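Local coordinates for Sensory/regulatory protein rpfC (Xanthomonas campestris pv. campestris, PDB 3M6M), which probably acts as a two-component sensor kinase with a receiver domain, the magnesium-binding module described here, which would accept a phosphoryl group on an aspartate, at residues V62-D65 with L66-G70. Residues are numbered along the deposited sequence; the frame is centred on the assembly and turned at random.
Sequences VIVD and LHMPG. With MG (magnesium ion), chain T.
Asp65, the last residue of strand 61-65, and the backbone of His67 meet at a magnesium ion, round which the chain bends as it leaves the sheet. The bend begins at Leu66, whose apolar side chain departs from the strand into the protein interior, as befits a buried leucine; its CG lies 3.9 Å above the plane of the His67 ring, toward the rim of one face. His67 gives the metal its carbonyl and not its imidazole: O sits 2.3 Å from magnesium, a distance matched by Asp65 OD2. Because a main-chain oxygen is the ligand, the exposed ring can turn away from the ion. The two oxygens, Asp65 OD2 and His67 O, come within 2.9 Å of each other, a closeness the shared cation makes tolerable. With CG anti to its backbone N (chi1 177°), Asp65 reaches forward beyond the strand end to the ion, while its other oxygen, OD1, forms a salt bridge with Lys119; held by a different partner at each oxygen, the carboxylate is fixed in its rotation.

Met68 then folds back over the strand end. Its CG passes 3.5 Å from Asp65 OD2, and the bend at chi3 (-65°) carries CE to 3.3 Å from Asp65 O and 3.8 Å from Val64 CG2. A long, flexible thioether suits this return path, and the branched Val64 offers it a methyl. Asp22 supplies the third protein ligand of the site, characteristic of the CheY-like receiver fold, in which the aspartate ending this central strand is normally the phosphoacceptor. Around the turn, Leu66 packs against strand 93-97 and helix 102-110, whereas Met68 touches Ala47 of helix 47-56, and the loop runs on toward helix 73-85.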
ATOM      1  N   VAL D  62     -13.933   9.394 -36.714  1.00 49.86           N
ATOM      2  CA  VAL D  62     -13.778   8.004 -37.142  1.00 48.58           C
ATOM      3  C   VAL D  62     -14.910   7.144 -36.575  1.00 47.78           C
ATOM      4  O   VAL D  62     -15.156   7.143 -35.366  1.00 47.42           O
ATOM      5  CB  VAL D  62     -12.405   7.412 -36.712  1.00 47.84           C
ATOM      6  CG1 VAL D  62     -12.292   5.942 -37.108  1.00 47.09           C
ATOM      7  CG2 VAL D  62     -11.247   8.216 -37.308  1.00 48.71           C
ATOM      8  N   ILE D  63     -15.601   6.428 -37.459  1.00 47.59           N
ATOM      9  CA  ILE D  63     -16.614   5.457 -37.055  1.00 46.87           C
ATOM     10  C   ILE D  63     -16.053   4.050 -37.228  1.00 45.93           C
ATOM     11  O   ILE D  63     -15.774   3.620 -38.349  1.00 46.27           O
ATOM     12  CB  ILE D  63     -17.926   5.596 -37.866  1.00 47.95           C
ATOM     13  CG1 ILE D  63     -18.425   7.047 -37.852  1.00 49.16           C
ATOM     14  CG2 ILE D  63     -18.987   4.646 -37.317  1.00 47.48           C
ATOM     15  CD1 ILE D  63     -19.576   7.328 -38.807  1.00 50.57           C
ATOM     16  N   VAL D  64     -15.887   3.344 -36.112  1.00 44.98           N
ATOM     17  CA  VAL D  64     -15.284   2.013 -36.122  1.00 44.31           C
ATOM     18  C   VAL D  64     -16.257   0.915 -35.669  1.00 44.27           C
ATOM     19  O   VAL D  64     -17.035   1.105 -34.733  1.00 44.37           O
ATOM     20  CB  VAL D  64     -13.964   1.974 -35.287  1.00 43.93           C
ATOM     21  CG1 VAL D  64     -14.240   2.055 -33.782  1.00 43.53           C
ATOM     22  CG2 VAL D  64     -13.144   0.735 -35.625  1.00 44.02           C
ATOM     23  N   ASP D  65     -16.210  -0.221 -36.358  1.00 44.29           N
ATOM     24  CA  ASP D  65     -16.938  -1.415 -35.947  1.00 44.43           C
ATOM     25  C   ASP D  65     -16.158  -2.087 -34.826  1.00 44.20           C
ATOM     26  O   ASP D  65     -14.942  -2.272 -34.935  1.00 44.15           O
ATOM     27  CB  ASP D  65     -17.107  -2.370 -37.136  1.00 45.09           C
ATOM     28  CG  ASP D  65     -17.805  -3.672 -36.762  1.00 45.95           C
ATOM     29  OD1 ASP D  65     -18.706  -3.664 -35.894  1.00 46.57           O
ATOM     30  OD2 ASP D  65     -17.455  -4.714 -37.356  1.00 46.94           O
ATOM     31  N   LEU D  66     -16.854  -2.443 -33.750  1.00 44.29           N
ATOM     32  CA  LEU D  66     -16.204  -3.054 -32.594  1.00 44.47           C
ATOM     33  C   LEU D  66     -15.598  -4.414 -32.918  1.00 45.08           C
ATOM     34  O   LEU D  66     -14.429  -4.654 -32.619  1.00 45.13           O
ATOM     35  CB  LEU D  66     -17.162  -3.158 -31.401  1.00 45.03           C
ATOM     36  CG  LEU D  66     -16.636  -3.777 -30.096  1.00 45.85           C
ATOM     37  CD1 LEU D  66     -15.392  -3.061 -29.558  1.00 44.83           C
ATOM     38  CD2 LEU D  66     -17.735  -3.807 -29.043  1.00 46.54           C
ATOM     39  N   HIS D  67     -16.381  -5.295 -33.533  1.00 45.76           N
ATOM     40  CA  HIS D  67     -15.914  -6.653 -33.791  1.00 46.93           C
ATOM     41  C   HIS D  67     -15.459  -6.885 -35.226  1.00 46.86           C
ATOM     42  O   HIS D  67     -16.269  -7.016 -36.147  1.00 47.13           O
ATOM     43  CB  HIS D  67     -16.944  -7.687 -33.331  1.00 48.29           C
ATOM     44  CG  HIS D  67     -17.118  -7.723 -31.845  1.00 49.32           C
ATOM     45  ND1 HIS D  67     -18.239  -7.227 -31.214  1.00 49.80           N
ATOM     46  CD2 HIS D  67     -16.301  -8.172 -30.863  1.00 50.54           C
ATOM     47  CE1 HIS D  67     -18.111  -7.383 -29.908  1.00 50.99           C
ATOM     48  NE2 HIS D  67     -16.942  -7.950 -29.668  1.00 51.23           N
ATOM     49  N   MET D  68     -14.140  -6.913 -35.388  1.00 46.79           N
ATOM     50  CA  MET D  68     -13.486  -7.201 -36.659  1.00 47.31           C
ATOM     51  C   MET D  68     -12.365  -8.197 -36.382  1.00 48.56           C
ATOM     52  O   MET D  68     -11.783  -8.171 -35.298  1.00 48.59           O
ATOM     53  CB  MET D  68     -12.905  -5.923 -37.274  1.00 46.12           C
ATOM     54  CG  MET D  68     -13.928  -4.832 -37.587  1.00 45.37           C
ATOM     55  SD  MET D  68     -13.212  -3.309 -38.251  1.00 44.75           S
ATOM     56  CE  MET D  68     -12.249  -2.739 -36.852  1.00 43.57           C
ATOM     57  N   PRO D  69     -12.063  -9.086 -37.351  1.00 50.00           N
ATOM     58  CA  PRO D  69     -10.955 -10.033 -37.177  1.00 51.63           C
ATOM     59  C   PRO D  69      -9.590  -9.344 -37.193  1.00 51.20           C
ATOM     60  O   PRO D  69      -9.452  -8.260 -37.765  1.00 49.96           O
ATOM     61  CB  PRO D  69     -11.088 -10.964 -38.393  1.00 53.26           C
ATOM     62  CG  PRO D  69     -12.477 -10.745 -38.913  1.00 52.71           C
ATOM     63  CD  PRO D  69     -12.779  -9.314 -38.619  1.00 50.54           C
ATOM     64  N   GLY D  70      -8.597  -9.976 -36.567  1.00 52.56           N
ATOM     65  CA  GLY D  70      -7.235  -9.445 -36.517  1.00 52.66           C
ATOM     66  C   GLY D  70      -7.069  -8.386 -35.442  1.00 51.29           C
ATOM     67  O   GLY D  70      -6.552  -8.666 -34.358  1.00 52.09           O
TER
HETATM   68 MG    MG T 591     -18.075  -6.964 -37.550  1.00 53.59          MG